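Local coordinates for high-affinity zinc uptake system protein znuA (Streptococcus suis, PDB 3MFQ) that binds zinc and probably serves as the solute-binding component of a high-affinity metal uptake system, at residues Leu111-Val116 against Ala143-Leu148; Asp57-His62 against Glu75-Ala80. All coordinates share one frame; numbering follows the deposited sequence.

Interaction 1. Residues Leu111-Val116 against Ala143-Leu148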
loop_
_atom_site.group_PDB
_atom_site.type_symbol
_atom_site.label_atom_id
_atom_site.label_comp_id
_atom_site.label_asym_id
_atom_site.label_seq_id
_atom_site.Cartn_x
_atom_site.Cartn_y
_atom_site.Cartn_z
ATOM N N LEU A 111 -6.781 10.025 1.763
ATOM C CA LEU A 111 -5.626 9.951 2.647
ATOM C C LEU A 111 -4.320 10.123 1.885
ATOM O O LEU A 111 -3.397 10.777 2.364
ATOM C CB LEU A 111 -5.625 8.623 3.405
ATOM C CG LEU A 111 -6.301 8.656 4.776
ATOM C CD1 LEU A 111 -7.459 9.638 4.787
ATOM C CD2 LEU A 111 -6.756 7.266 5.191
ATOM N N TYR A 112 -4.245 9.536 0.695
ATOM C CA TYR A 112 -3.040 9.643 -0.115
ATOM C C TYR A 112 -2.843 11.076 -0.601
ATOM O O TYR A 112 -1.728 11.594 -0.594
ATOM C CB TYR A 112 -3.086 8.671 -1.293
ATOM C CG TYR A 112 -1.741 8.460 -1.956
ATOM C CD1 TYR A 112 -0.756 7.698 -1.342
ATOM C CD2 TYR A 112 -1.458 9.019 -3.196
ATOM C CE1 TYR A 112 0.473 7.502 -1.942
ATOM C CE2 TYR A 112 -0.232 8.826 -3.805
ATOM C CZ TYR A 112 0.730 8.067 -3.172
ATOM O OH TYR A 112 1.955 7.869 -3.770
ATOM N N LYS A 113 -3.930 11.714 -1.020
ATOM C CA LYS A 113 -3.879 13.116 -1.412
ATOM C C LYS A 113 -3.355 13.955 -0.256
ATOM O O LYS A 113 -2.640 14.934 -0.459
ATOM C CB LYS A 113 -5.263 13.611 -1.825
ATOM C CG LYS A 113 -5.789 13.001 -3.110
ATOM C CD LYS A 113 -7.221 13.442 -3.367
ATOM C CE LYS A 113 -7.331 14.955 -3.445
ATOM N NZ LYS A 113 -6.659 15.488 -4.658
ATOM N N SER A 114 -3.722 13.568 0.961
ATOM C CA SER A 114 -3.229 14.241 2.153
ATOM C C SER A 114 -1.719 14.092 2.242
ATOM O O SER A 114 -1.000 15.075 2.414
ATOM C CB SER A 114 -3.887 13.666 3.407
ATOM O OG SER A 114 -3.394 14.299 4.575
ATOM N N ALA A 115 -1.245 12.855 2.122
ATOM C CA ALA A 115 0.186 12.569 2.141
ATOM C C ALA A 115 0.919 13.397 1.091
ATOM O O ALA A 115 1.952 14.007 1.371
ATOM C CB ALA A 115 0.426 11.085 1.910
ATOM N N VAL A 116 0.368 13.410 -0.120
ATOM C CA VAL A 116 0.914 14.196 -1.217
ATOM C C VAL A 116 1.129 15.641 -0.800
ATOM O O VAL A 116 2.121 16.261 -1.175
ATOM C CB VAL A 116 -0.023 14.167 -2.437
ATOM C CG1 VAL A 116 0.310 15.301 -3.396
ATOM C CG2 VAL A 116 0.051 12.814 -3.131
ATOM N N ALA A 143 -5.142 16.596 -8.920
ATOM C CA ALA A 143 -6.236 16.447 -9.869
ATOM C C ALA A 143 -6.214 15.068 -10.510
ATOM O O ALA A 143 -7.264 14.488 -10.781
ATOM C CB ALA A 143 -6.166 17.525 -10.930
ATOM N N GLN A 144 -5.017 14.551 -10.762
ATOM C CA GLN A 144 -4.874 13.221 -11.340
ATOM C C GLN A 144 -5.369 12.167 -10.363
ATOM O O GLN A 144 -5.939 11.152 -10.766
ATOM C CB GLN A 144 -3.420 12.947 -11.722
ATOM C CG GLN A 144 -2.941 13.734 -12.925
ATOM C CD GLN A 144 -1.501 13.436 -13.273
ATOM O OE1 GLN A 144 -0.980 13.919 -14.276
ATOM N NE2 GLN A 144 -0.848 12.634 -12.442
ATOM N N LEU A 145 -5.149 12.415 -9.076
ATOM C CA LEU A 145 -5.655 11.535 -8.034
ATOM C C LEU A 145 -7.175 11.636 -7.974
ATOM O O LEU A 145 -7.862 10.646 -7.734
ATOM C CB LEU A 145 -5.033 11.888 -6.682
ATOM C CG LEU A 145 -3.520 11.678 -6.559
ATOM C CD1 LEU A 145 -2.984 12.280 -5.270
ATOM C CD2 LEU A 145 -3.174 10.202 -6.647
ATOM N N ASP A 146 -7.693 12.839 -8.205
ATOM C CA ASP A 146 -9.135 13.061 -8.262
ATOM C C ASP A 146 -9.765 12.235 -9.380
ATOM O O ASP A 146 -10.696 11.461 -9.148
ATOM C CB ASP A 146 -9.442 14.544 -8.482
ATOM C CG ASP A 146 -8.946 15.418 -7.349
ATOM O OD1 ASP A 146 -8.766 16.633 -7.566
ATOM O OD2 ASP A 146 -8.734 14.889 -6.240
ATOM N N ASP A 147 -9.252 12.412 -10.593
ATOM C CA ASP A 147 -9.725 11.663 -11.751
ATOM C C ASP A 147 -9.630 10.168 -11.481
ATOM O O ASP A 147 -10.516 9.400 -11.856
ATOM C CB ASP A 147 -8.902 12.022 -12.990
ATOM C CG ASP A 147 -8.909 13.511 -13.286
ATOM O OD1 ASP A 147 -8.061 13.961 -14.085
ATOM O OD2 ASP A 147 -9.757 14.233 -12.721
ATOM N N LEU A 148 -8.547 9.765 -10.824
ATOM C CA LEU A 148 -8.319 8.365 -10.487
ATOM C C LEU A 148 -9.449 7.789 -9.639
ATOM O O LEU A 148 -9.934 6.689 -9.903
ATOM C CB LEU A 148 -6.985 8.205 -9.758
ATOM C CG LEU A 148 -6.673 6.803 -9.230
ATOM C CD1 LEU A 148 -6.701 5.781 -10.356
ATOM C CD2 LEU A 148 -5.331 6.777 -8.509
#
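Residues Leu111-Val116 and Ala143-Leu148 are turns of two helices that run almost antiparallel, their local axes 172° apart in direction and 10.4 Å apart at closest approach, with Lys113 facing Leu145. Leu145 fills the middle of the gap. With CG anti to its carbonyl carbon, its side chain sends both methyls toward the other helix, CD1 mainly to Val116 and Lys113, CD2 to Tyr112. CD1 meets Val116 CG2 tip to tip at 3.8 Å and is also approached by the aliphatic part of Lys113, whose CG lies 3.6 Å from Leu145 CD1, the two side chains running alongside each other with opposite headings. CD2 comes instead to the edge of the Tyr112 ring, 4.0 Å from Tyr112 CD2. In this two-domain metal-binding protein helices 109-123 and 131-156 thus pack as an antiparallel pair, and Phe266 of helix 266-281 joins them by stacking on Tyr112 and touching Leu145. A salt bridge borders the apolar patch: the Lys113 chain bends at chi3 and chi4, turning NZ to within 2.7 Å of Asp146 OD2. The ammonium approaches from above the carboxylate plane, 32° out of it, and the Lys113 and Asp146 side chains cross nearly at right angles.

Interaction 2. Residues Asp57-His62 against Glu75-Ala80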
loop_
_atom_site.group_PDB
_atom_site.type_symbol
_atom_site.label_atom_id
_atom_site.label_comp_id
_atom_site.label_asym_id
_atom_site.label_seq_id
_atom_site.Cartn_x
_atom_site.Cartn_y
_atom_site.Cartn_z
ATOM N N ASP A 57 19.188 15.358 3.171
ATOM C CA ASP A 57 18.754 16.702 3.524
ATOM C C ASP A 57 17.309 16.645 3.998
ATOM O O ASP A 57 16.870 17.465 4.804
ATOM C CB ASP A 57 18.869 17.635 2.317
ATOM C CG ASP A 57 20.289 17.741 1.791
ATOM O OD1 ASP A 57 21.236 17.735 2.606
ATOM O OD2 ASP A 57 20.458 17.838 0.556
ATOM N N LEU A 58 16.577 15.663 3.483
ATOM C CA LEU A 58 15.181 15.449 3.844
ATOM C C LEU A 58 14.874 13.961 3.804
ATOM O O LEU A 58 15.239 13.273 2.856
ATOM C CB LEU A 58 14.255 16.193 2.876
ATOM C CG LEU A 58 12.755 15.907 2.979
ATOM C CD1 LEU A 58 12.215 16.363 4.324
ATOM C CD2 LEU A 58 11.989 16.570 1.844
ATOM N N VAL A 59 14.206 13.464 4.837
ATOM C CA VAL A 59 13.802 12.064 4.868
ATOM C C VAL A 59 12.280 11.951 4.930
ATOM O O VAL A 59 11.646 12.548 5.797
ATOM C CB VAL A 59 14.434 11.316 6.061
ATOM C CG1 VAL A 59 13.880 9.900 6.162
ATOM C CG2 VAL A 59 15.950 11.292 5.933
ATOM N N LEU A 60 11.699 11.191 4.005
ATOM C CA LEU A 60 10.248 11.021 3.957
ATOM C C LEU A 60 9.840 9.560 4.120
ATOM O O LEU A 60 10.435 8.668 3.512
ATOM C CB LEU A 60 9.681 11.578 2.650
ATOM C CG LEU A 60 9.590 13.099 2.536
ATOM C CD1 LEU A 60 9.240 13.511 1.117
ATOM C CD2 LEU A 60 8.572 13.646 3.525
ATOM N N TYR A 61 8.822 9.323 4.945
ATOM C CA TYR A 61 8.322 7.972 5.176
ATOM C C TYR A 61 6.823 7.964 5.465
ATOM O O TYR A 61 6.224 9.009 5.723
ATOM C CB TYR A 61 9.089 7.295 6.315
ATOM C CG TYR A 61 8.840 7.899 7.679
ATOM C CD1 TYR A 61 9.314 9.164 8.000
ATOM C CD2 TYR A 61 8.138 7.198 8.652
ATOM C CE1 TYR A 61 9.091 9.716 9.248
ATOM C CE2 TYR A 61 7.912 7.743 9.903
ATOM C CZ TYR A 61 8.388 9.001 10.195
ATOM O OH TYR A 61 8.162 9.544 11.440
ATOM N N HIS A 62 6.226 6.777 5.420
ATOM C CA HIS A 62 4.796 6.616 5.657
ATOM C C HIS A 62 4.431 6.918 7.102
ATOM O O HIS A 62 3.671 7.844 7.385
ATOM C CB HIS A 62 4.363 5.189 5.321
ATOM C CG HIS A 62 4.503 4.834 3.875
ATOM N ND1 HIS A 62 5.690 4.973 3.187
ATOM C CD2 HIS A 62 3.612 4.329 2.989
ATOM C CE1 HIS A 62 5.519 4.581 1.937
ATOM N NE2 HIS A 62 4.268 4.184 1.792
ATOM N N GLU A 75 11.423 8.347 12.963
ATOM C CA GLU A 75 10.812 9.354 13.822
ATOM C C GLU A 75 11.839 10.381 14.265
ATOM O O GLU A 75 11.498 11.516 14.596
ATOM C CB GLU A 75 10.168 8.708 15.046
ATOM C CG GLU A 75 8.857 8.005 14.762
ATOM C CD GLU A 75 8.160 7.551 16.027
ATOM O OE1 GLU A 75 8.857 7.256 17.021
ATOM O OE2 GLU A 75 6.913 7.490 16.026
ATOM N N LYS A 76 13.102 9.975 14.262
ATOM C CA LYS A 76 14.180 10.824 14.741
ATOM C C LYS A 76 14.616 11.820 13.679
ATOM O O LYS A 76 14.868 12.987 13.974
ATOM C CB LYS A 76 15.377 9.968 15.158
ATOM C CG LYS A 76 16.474 10.732 15.886
ATOM C CD LYS A 76 16.351 10.578 17.402
ATOM C CE LYS A 76 16.610 9.138 17.844
ATOM N NZ LYS A 76 16.457 8.937 19.315
ATOM N N THR A 77 14.692 11.355 12.438
ATOM C CA THR A 77 15.306 12.139 11.374
ATOM C C THR A 77 14.347 12.544 10.257
ATOM O O THR A 77 14.627 13.479 9.505
ATOM C CB THR A 77 16.494 11.378 10.748
ATOM O OG1 THR A 77 17.116 12.195 9.748
ATOM C CG2 THR A 77 16.021 10.082 10.111
ATOM N N GLY A 78 13.216 11.854 10.153
ATOM C CA GLY A 78 12.349 12.020 9.002
ATOM C C GLY A 78 10.978 12.615 9.254
ATOM O O GLY A 78 10.590 12.865 10.396
ATOM N N VAL A 79 10.249 12.842 8.165
ATOM C CA VAL A 79 8.894 13.377 8.215
ATOM C C VAL A 79 7.903 12.366 7.657
ATOM O O VAL A 79 7.993 11.972 6.495
ATOM C CB VAL A 79 8.772 14.667 7.386
ATOM C CG1 VAL A 79 7.311 15.074 7.247
ATOM C CG2 VAL A 79 9.592 15.779 8.012
ATOM N N ALA A 80 6.963 11.941 8.491
ATOM C CA ALA A 80 5.922 11.027 8.049
ATOM C C ALA A 80 4.899 11.798 7.231
ATOM O O ALA A 80 4.383 12.824 7.674
ATOM C CB ALA A 80 5.261 10.359 9.241
HETATM O O HOH W 1 14.173 14.923 7.379
#
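Tyr61 begins with CG in the crowded position between its backbone N and carbonyl carbon (chi1 68°), a torsion that lays the ring against the backbone of Gly78-Ala80. From CB the chain passes to CG and then to CD1, which lies 3.4 Å from Val79 O. CE1 reaches farther along the same backbone, 3.2 Å from Ala80 N, while Gly78 C sits at the ring's edge. CZ meets the methyl of Ala80, and that CB stands over the ring face, 3.9 Å from the centroid, in a CH-pi contact. At the tip, OH comes to CA and CG of Glu75, in the last turn of helix 71-77. This is a beta-alpha-beta crossover: strand 58-61 leads through helix 71-77 into strand 79-80, the outermost strand on this side of a four-stranded parallel sheet. Two hydrogen bonds join the parallel strands. Val79 N donates to Val59 O at 2.8 Å in the carbonyl plane, whereas Tyr61 N reaches Val79 O at 3.2 Å from above that carbonyl's plane. Just after the helix, Gly78 brings its CA to 3.7 Å from Val59 CB, backbone against side chain. On the sheet face bearing Leu60 and Val79, Leu60 CD2 rests 4.0 Å from Val79 CB. Ahead of the first strand-to-strand hydrogen bond, a water bridges the backbone, accepting from Val59 N and donating to Thr77 O.

Overall arrangement
Both segments of interaction 2 precede those of interaction 1 in sequence, and the two illustrate how one fold is built outward: helix 109-123 packs on the sheet edge, and helix 131-156 packs against that helix. Their centres lie 21 Å apart and their nearest atoms about 6 Å, without touching. Helix 109-123 connects them, since it supplies Leu111-Val116 to interaction 1 while its Val118 and Glu122 meet Val79 of interaction 2. Helix 14-24 is a second bridge, touching Tyr112 and Val116 as well as Leu60 and His62. Neither contact supplies a zinc ligand; the metal is held by His41, His104, His170 and Asp254, about 10 Å from the His62 side chain and about 14 Å from that of Tyr112.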